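Local coordinates for protein DNA-directed RNA polymerase subunit L (Thermoplasma acidophilum, PDB 1XPP) that probably serves as the small dimerising subunit of the archaeal RNA polymerase, the enzyme that transcribes DNA into RNA from ribonucleoside triphosphates, at residues Thr24-Asn29 with Ile60-Ile65; Val48-Tyr53 with Gln64-Val69. All blocks are in the same frame, centred on the assembly; numbering follows the deposited sequence.

Contact 1 of 2, residues Thr24-Asn29 with Ile60-Ile65; sequences TVEMIN and IDNPQI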
loop_
_atom_site.group_PDB
_atom_site.type_symbol
_atom_site.label_atom_id
_atom_site.label_comp_id
_atom_site.label_asym_id
_atom_site.label_seq_id
_atom_site.Cartn_x
_atom_site.Cartn_y
_atom_site.Cartn_z
ATOM N N THR D 24 19.978 0.997 4.119
ATOM C CA THR D 24 18.991 0.065 3.595
ATOM C C THR D 24 17.611 0.626 3.845
ATOM O O THR D 24 17.313 1.091 4.948
ATOM C CB THR D 24 19.096 -1.293 4.318
ATOM O OG1 THR D 24 20.445 -1.733 4.211
ATOM C CG2 THR D 24 18.126 -2.321 3.708
ATOM N N VAL D 25 16.796 0.604 2.794
ATOM C CA VAL D 25 15.464 1.146 2.822
ATOM C C VAL D 25 14.464 0.077 2.415
ATOM O O VAL D 25 14.647 -0.606 1.399
ATOM C CB VAL D 25 15.351 2.376 1.859
ATOM C CG1 VAL D 25 13.989 3.010 1.962
ATOM C CG2 VAL D 25 16.424 3.382 2.166
ATOM N N GLU D 26 13.418 -0.080 3.223
ATOM C CA GLU D 26 12.293 -0.940 2.882
ATOM C C GLU D 26 11.295 -0.136 2.053
ATOM O O GLU D 26 10.918 0.989 2.460
ATOM C CB GLU D 26 11.630 -1.476 4.158
ATOM C CG GLU D 26 10.699 -2.654 3.882
ATOM C CD GLU D 26 10.142 -3.266 5.162
ATOM O OE1 GLU D 26 9.959 -2.519 6.147
ATOM O OE2 GLU D 26 9.854 -4.482 5.167
ATOM N N MET D 27 10.903 -0.692 0.910
ATOM C CA MET D 27 10.012 -0.052 -0.065
ATOM C C MET D 27 8.756 -0.870 -0.225
ATOM O O MET D 27 8.811 -2.015 -0.699
ATOM C CB MET D 27 10.690 0.051 -1.430
ATOM C CG MET D 27 12.127 0.439 -1.371
ATOM S SD MET D 27 12.207 2.215 -1.257
ATOM C CE MET D 27 11.542 2.831 -2.832
ATOM N N ILE D 28 7.622 -0.290 0.160
ATOM C CA ILE D 28 6.372 -1.020 0.241
ATOM C C ILE D 28 5.379 -0.512 -0.808
ATOM O O ILE D 28 5.162 0.696 -0.935
ATOM C CB ILE D 28 5.762 -0.907 1.680
ATOM C CG1 ILE D 28 6.794 -1.404 2.717
ATOM C CG2 ILE D 28 4.438 -1.638 1.732
ATOM C CD1 ILE D 28 6.349 -1.399 4.155
ATOM N N ASN D 29 4.754 -1.442 -1.531
ATOM C CA ASN D 29 3.773 -1.117 -2.583
ATOM C C ASN D 29 4.245 -0.276 -3.761
ATOM O O ASN D 29 3.475 0.503 -4.333
ATOM C CB ASN D 29 2.543 -0.441 -1.992
ATOM C CG ASN D 29 1.915 -1.258 -0.945
ATOM O OD1 ASN D 29 1.877 -2.491 -1.040
ATOM N ND2 ASN D 29 1.411 -0.595 0.088
ATOM N N ILE D 60 11.886 -12.101 1.716
ATOM C CA ILE D 60 11.617 -10.938 2.562
ATOM C C ILE D 60 10.158 -10.530 2.396
ATOM O O ILE D 60 9.568 -10.785 1.361
ATOM C CB ILE D 60 12.561 -9.710 2.245
ATOM C CG1 ILE D 60 12.608 -9.439 0.732
ATOM C CG2 ILE D 60 13.951 -9.944 2.829
ATOM C CD1 ILE D 60 13.542 -8.287 0.297
ATOM N N ASP D 61 9.622 -9.867 3.416
ATOM C CA ASP D 61 8.214 -9.449 3.428
ATOM C C ASP D 61 7.929 -8.397 2.340
ATOM O O ASP D 61 6.916 -8.475 1.635
ATOM C CB ASP D 61 7.850 -8.882 4.809
ATOM C CG ASP D 61 7.936 -9.920 5.951
ATOM O OD1 ASP D 61 8.202 -11.118 5.694
ATOM O OD2 ASP D 61 7.717 -9.524 7.115
ATOM N N ASN D 62 8.841 -7.433 2.191
ATOM C CA ASN D 62 8.678 -6.335 1.244
ATOM C C ASN D 62 10.055 -6.021 0.680
ATOM O O ASN D 62 11.064 -6.235 1.371
ATOM C CB ASN D 62 8.143 -5.067 1.925
ATOM C CG ASN D 62 6.677 -5.178 2.313
ATOM O OD1 ASN D 62 5.798 -5.281 1.449
ATOM N ND2 ASN D 62 6.416 -5.209 3.616
ATOM N N PRO D 63 10.103 -5.522 -0.570
ATOM C CA PRO D 63 11.378 -5.159 -1.195
ATOM C C PRO D 63 12.229 -4.209 -0.329
ATOM O O PRO D 63 11.722 -3.427 0.516
ATOM C CB PRO D 63 10.949 -4.522 -2.519
ATOM C CG PRO D 63 9.643 -5.210 -2.839
ATOM C CD PRO D 63 8.966 -5.323 -1.492
ATOM N N GLN D 64 13.520 -4.355 -0.517
ATOM C CA GLN D 64 14.488 -3.484 0.105
ATOM C C GLN D 64 15.487 -3.031 -0.951
ATOM O O GLN D 64 15.704 -3.700 -1.981
ATOM C CB GLN D 64 15.250 -4.228 1.183
ATOM C CG GLN D 64 14.459 -4.473 2.479
ATOM C CD GLN D 64 15.207 -5.322 3.478
ATOM O OE1 GLN D 64 16.399 -5.133 3.689
ATOM N NE2 GLN D 64 14.482 -6.230 4.147
ATOM N N ILE D 65 16.041 -1.839 -0.731
ATOM C CA ILE D 65 17.205 -1.409 -1.489
ATOM C C ILE D 65 18.347 -1.098 -0.532
ATOM O O ILE D 65 18.124 -0.656 0.592
ATOM C CB ILE D 65 16.902 -0.194 -2.437
ATOM C CG1 ILE D 65 16.511 1.056 -1.654
ATOM C CG2 ILE D 65 15.842 -0.543 -3.448
ATOM C CD1 ILE D 65 16.603 2.342 -2.482
HETATM O O HOH W 1 11.534 -6.274 3.976
#

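Contact 2 of 2, residues Val48-Tyr53 with Gln64-Val69; sequences VDEARY and QIYVRV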
loop_
_atom_site.group_PDB
_atom_site.type_symbol
_atom_site.label_atom_id
_atom_site.label_comp_id
_atom_site.label_asym_id
_atom_site.label_seq_id
_atom_site.Cartn_x
_atom_site.Cartn_y
_atom_site.Cartn_z
ATOM N N VAL D 48 29.139 5.929 -5.836
ATOM C CA VAL D 48 28.445 4.725 -5.353
ATOM C C VAL D 48 29.307 3.487 -5.531
ATOM O O VAL D 48 29.844 3.231 -6.617
ATOM C CB VAL D 48 27.058 4.554 -6.036
ATOM C CG1 VAL D 48 26.452 3.159 -5.750
ATOM C CG2 VAL D 48 26.145 5.610 -5.522
ATOM N N ASP D 49 29.401 2.730 -4.441
ATOM C CA ASP D 49 30.182 1.509 -4.346
ATOM C C ASP D 49 29.320 0.296 -4.717
ATOM O O ASP D 49 29.722 -0.549 -5.516
ATOM C CB ASP D 49 30.664 1.412 -2.895
ATOM C CG ASP D 49 32.042 0.874 -2.759
ATOM O OD1 ASP D 49 32.252 -0.318 -3.070
ATOM O OD2 ASP D 49 32.903 1.636 -2.263
ATOM N N GLU D 50 28.124 0.217 -4.140
ATOM C CA GLU D 50 27.198 -0.846 -4.474
ATOM C C GLU D 50 25.788 -0.317 -4.345
ATOM O O GLU D 50 25.516 0.517 -3.503
ATOM C CB GLU D 50 27.365 -2.047 -3.530
ATOM C CG GLU D 50 28.110 -3.237 -4.159
ATOM C CD GLU D 50 28.434 -4.314 -3.149
ATOM O OE1 GLU D 50 29.606 -4.767 -3.119
ATOM O OE2 GLU D 50 27.524 -4.694 -2.374
ATOM N N ALA D 51 24.919 -0.816 -5.200
ATOM C CA ALA D 51 23.487 -0.530 -5.084
ATOM C C ALA D 51 22.754 -1.749 -5.561
ATOM O O ALA D 51 22.997 -2.247 -6.669
ATOM C CB ALA D 51 23.098 0.678 -5.894
ATOM N N ARG D 52 21.840 -2.224 -4.719
ATOM C CA ARG D 52 21.151 -3.474 -4.980
ATOM C C ARG D 52 19.688 -3.338 -4.638
ATOM O O ARG D 52 19.332 -2.675 -3.666
ATOM C CB ARG D 52 21.710 -4.576 -4.090
ATOM C CG ARG D 52 23.221 -4.766 -4.177
ATOM C CD ARG D 52 23.570 -5.724 -5.306
ATOM N NE ARG D 52 22.753 -6.929 -5.225
ATOM C CZ ARG D 52 22.967 -8.043 -5.918
ATOM N NH1 ARG D 52 23.998 -8.125 -6.755
ATOM N NH2 ARG D 52 22.150 -9.084 -5.763
ATOM N N TYR D 53 18.838 -3.986 -5.419
ATOM C CA TYR D 53 17.468 -4.197 -4.977
ATOM C C TYR D 53 17.288 -5.643 -4.606
ATOM O O TYR D 53 17.951 -6.535 -5.180
ATOM C CB TYR D 53 16.449 -3.816 -6.053
ATOM C CG TYR D 53 16.606 -4.533 -7.375
ATOM C CD1 TYR D 53 16.038 -5.810 -7.577
ATOM C CD2 TYR D 53 17.294 -3.937 -8.421
ATOM C CE1 TYR D 53 16.187 -6.465 -8.800
ATOM C CE2 TYR D 53 17.425 -4.570 -9.642
ATOM C CZ TYR D 53 16.877 -5.832 -9.825
ATOM O OH TYR D 53 17.036 -6.444 -11.056
ATOM N N GLN D 64 13.520 -4.355 -0.517
ATOM C CA GLN D 64 14.488 -3.484 0.105
ATOM C C GLN D 64 15.487 -3.031 -0.951
ATOM O O GLN D 64 15.704 -3.700 -1.981
ATOM C CB GLN D 64 15.250 -4.228 1.183
ATOM C CG GLN D 64 14.459 -4.473 2.479
ATOM C CD GLN D 64 15.207 -5.322 3.478
ATOM O OE1 GLN D 64 16.399 -5.133 3.689
ATOM N NE2 GLN D 64 14.482 -6.230 4.147
ATOM N N ILE D 65 16.041 -1.839 -0.731
ATOM C CA ILE D 65 17.205 -1.409 -1.489
ATOM C C ILE D 65 18.347 -1.098 -0.532
ATOM O O ILE D 65 18.124 -0.656 0.592
ATOM C CB ILE D 65 16.902 -0.194 -2.437
ATOM C CG1 ILE D 65 16.511 1.056 -1.654
ATOM C CG2 ILE D 65 15.842 -0.543 -3.448
ATOM C CD1 ILE D 65 16.603 2.342 -2.482
ATOM N N TYR D 66 19.573 -1.397 -0.988
ATOM C CA TYR D 66 20.788 -1.217 -0.220
ATOM C C TYR D 66 21.769 -0.395 -1.073
ATOM O O TYR D 66 21.980 -0.693 -2.254
ATOM C CB TYR D 66 21.430 -2.584 0.023
ATOM C CG TYR D 66 22.848 -2.521 0.537
ATOM C CD1 TYR D 66 23.140 -1.938 1.778
ATOM C CD2 TYR D 66 23.885 -2.999 -0.227
ATOM C CE1 TYR D 66 24.458 -1.895 2.243
ATOM C CE2 TYR D 66 25.195 -2.957 0.231
ATOM C CZ TYR D 66 25.457 -2.413 1.454
ATOM O OH TYR D 66 26.765 -2.361 1.882
ATOM N N VAL D 67 22.350 0.626 -0.460
ATOM C CA VAL D 67 23.293 1.486 -1.170
ATOM C C VAL D 67 24.505 1.684 -0.277
ATOM O O VAL D 67 24.357 2.029 0.895
ATOM C CB VAL D 67 22.656 2.888 -1.483
ATOM C CG1 VAL D 67 23.637 3.779 -2.221
ATOM C CG2 VAL D 67 21.364 2.740 -2.311
ATOM N N ARG D 68 25.678 1.455 -0.843
ATOM C CA ARG D 68 26.938 1.817 -0.183
ATOM C C ARG D 68 27.730 2.772 -1.075
ATOM O O ARG D 68 27.877 2.540 -2.254
ATOM C CB ARG D 68 27.776 0.585 0.133
ATOM C CG ARG D 68 29.114 0.907 0.847
ATOM C CD ARG D 68 29.848 -0.372 1.282
ATOM N NE ARG D 68 29.763 -1.429 0.281
ATOM C CZ ARG D 68 30.729 -1.746 -0.577
ATOM N NH1 ARG D 68 31.886 -1.098 -0.559
ATOM N NH2 ARG D 68 30.542 -2.726 -1.452
ATOM N N VAL D 69 28.264 3.824 -0.458
ATOM C CA VAL D 69 29.005 4.864 -1.184
ATOM C C VAL D 69 30.527 4.808 -0.904
ATOM O O VAL D 69 30.940 4.383 0.191
ATOM C CB VAL D 69 28.417 6.275 -0.848
ATOM C CG1 VAL D 69 26.943 6.383 -1.361
ATOM C CG2 VAL D 69 28.470 6.591 0.621
#

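Contact 1 of 2, residues Thr24-Asn29 with Ile60-Ile65
In the four-stranded antiparallel sheet of this Rpb11-like dimerisation domain, strand 22-28 pairs here with the start of strand 64-69 and with the loop that leads into it. V25 and I65 form a hydrogen-bonded pair: V25 N donates to I65 O at 2.9 Å, and I65 N returns a 2.8 Å bond to V25 O. E26 and Q64 follow as a non-hydrogen-bonded pair. One more backbone bond reaches into the loop, where M27 N gives a nearly straight bond (172°) to P63 O, although the donor sits above the carbonyl plane.

The two faces differ in character. On the V25 and I65 face, CG1 of I65, held in the crowded position between its own N and carbonyl carbon (chi1 64°), lies 3.9 Å from V25 CB. Helix 32-42 packs against this face, L35 touching M27 and P63, while F96 of a third subunit reaches V25 and M27. On the E26 and Q64 face, Q64 crosses T24 obliquely, its OE1 3.3 Å from T24 CG2, and I28 CG1 rests against the N62 side chain. The E26 chain runs extended, CG anti to the backbone N (chi1 -165°), and brings its carboxylate to a water that knits the loop to the strand. That water donates to E26 OE2 at 2.7 Å and to N62 O at 2.6 Å, and accepts from Q64 NE2 at 3.0 Å.

Contact 2 of 2, residues Val48-Tyr53 with Gln64-Val69
The beta hairpin of strands 48-54 and 64-69 runs antiparallel at 179° (segments 50-53 and 64-69), the axes 4.7 Å apart at closest, and a classic beta bulge sets D49 and E50 together opposite R68. R68 O therefore accepts two amide N-H groups, D49 N at 2.7 Å and E50 N at 3.0 Å, the latter on a lone pair; beyond the bulge R52 and Y66 exchange a regular pair of bonds.

The R68 chain leaves with CG anti to the backbone N and bends at chi3 (40°), which swings its guanidinium back over the bulge. D49 OD1 makes a salt bridge to R68 NH1 at 2.7 Å. D49 CB lies over one guanidinium face. E50 runs alongside R68, its OE1 forming a second salt bridge to R68 NH2 at 2.8 Å in the guanidinium plane, the carboxylate itself turned nearly perpendicular (86°). E50 OE2 approaches the Y66 ring edge in plane, 3.9 Å from Y66 CE2.

On the other face A51 CB and V67 CG2 are neighbours, I42 of helix 32-42 packing on A51 and I78 of helix 74-105 on V67. The positive charge of R68 would offset much of the repulsion between the two carboxylates, so all three groups are probably charged.

How the contacts relate
Contacts 1 and 2 lie on the two edges of strand 64-69, their centres about 13 Å apart, and share Q64 and I65. The strand is thus held on one edge by 22-28 and on the other by 48-54, in the sheet order 12-19, 22-28, 64-69, 48-54. I65 marks the division: its own N and O bond to V25 in contact 1, whereas in contact 2 its neighbour Y66 turns the other way to R52. The two contacts also touch directly, T24 OG1 lying 3.6 Å from Y66 CD1. Helix 32-42 packs on the apolar face of both, joining them into one core, while the polar groupings, a water bridge and a salt-bridge network, belong to the other face.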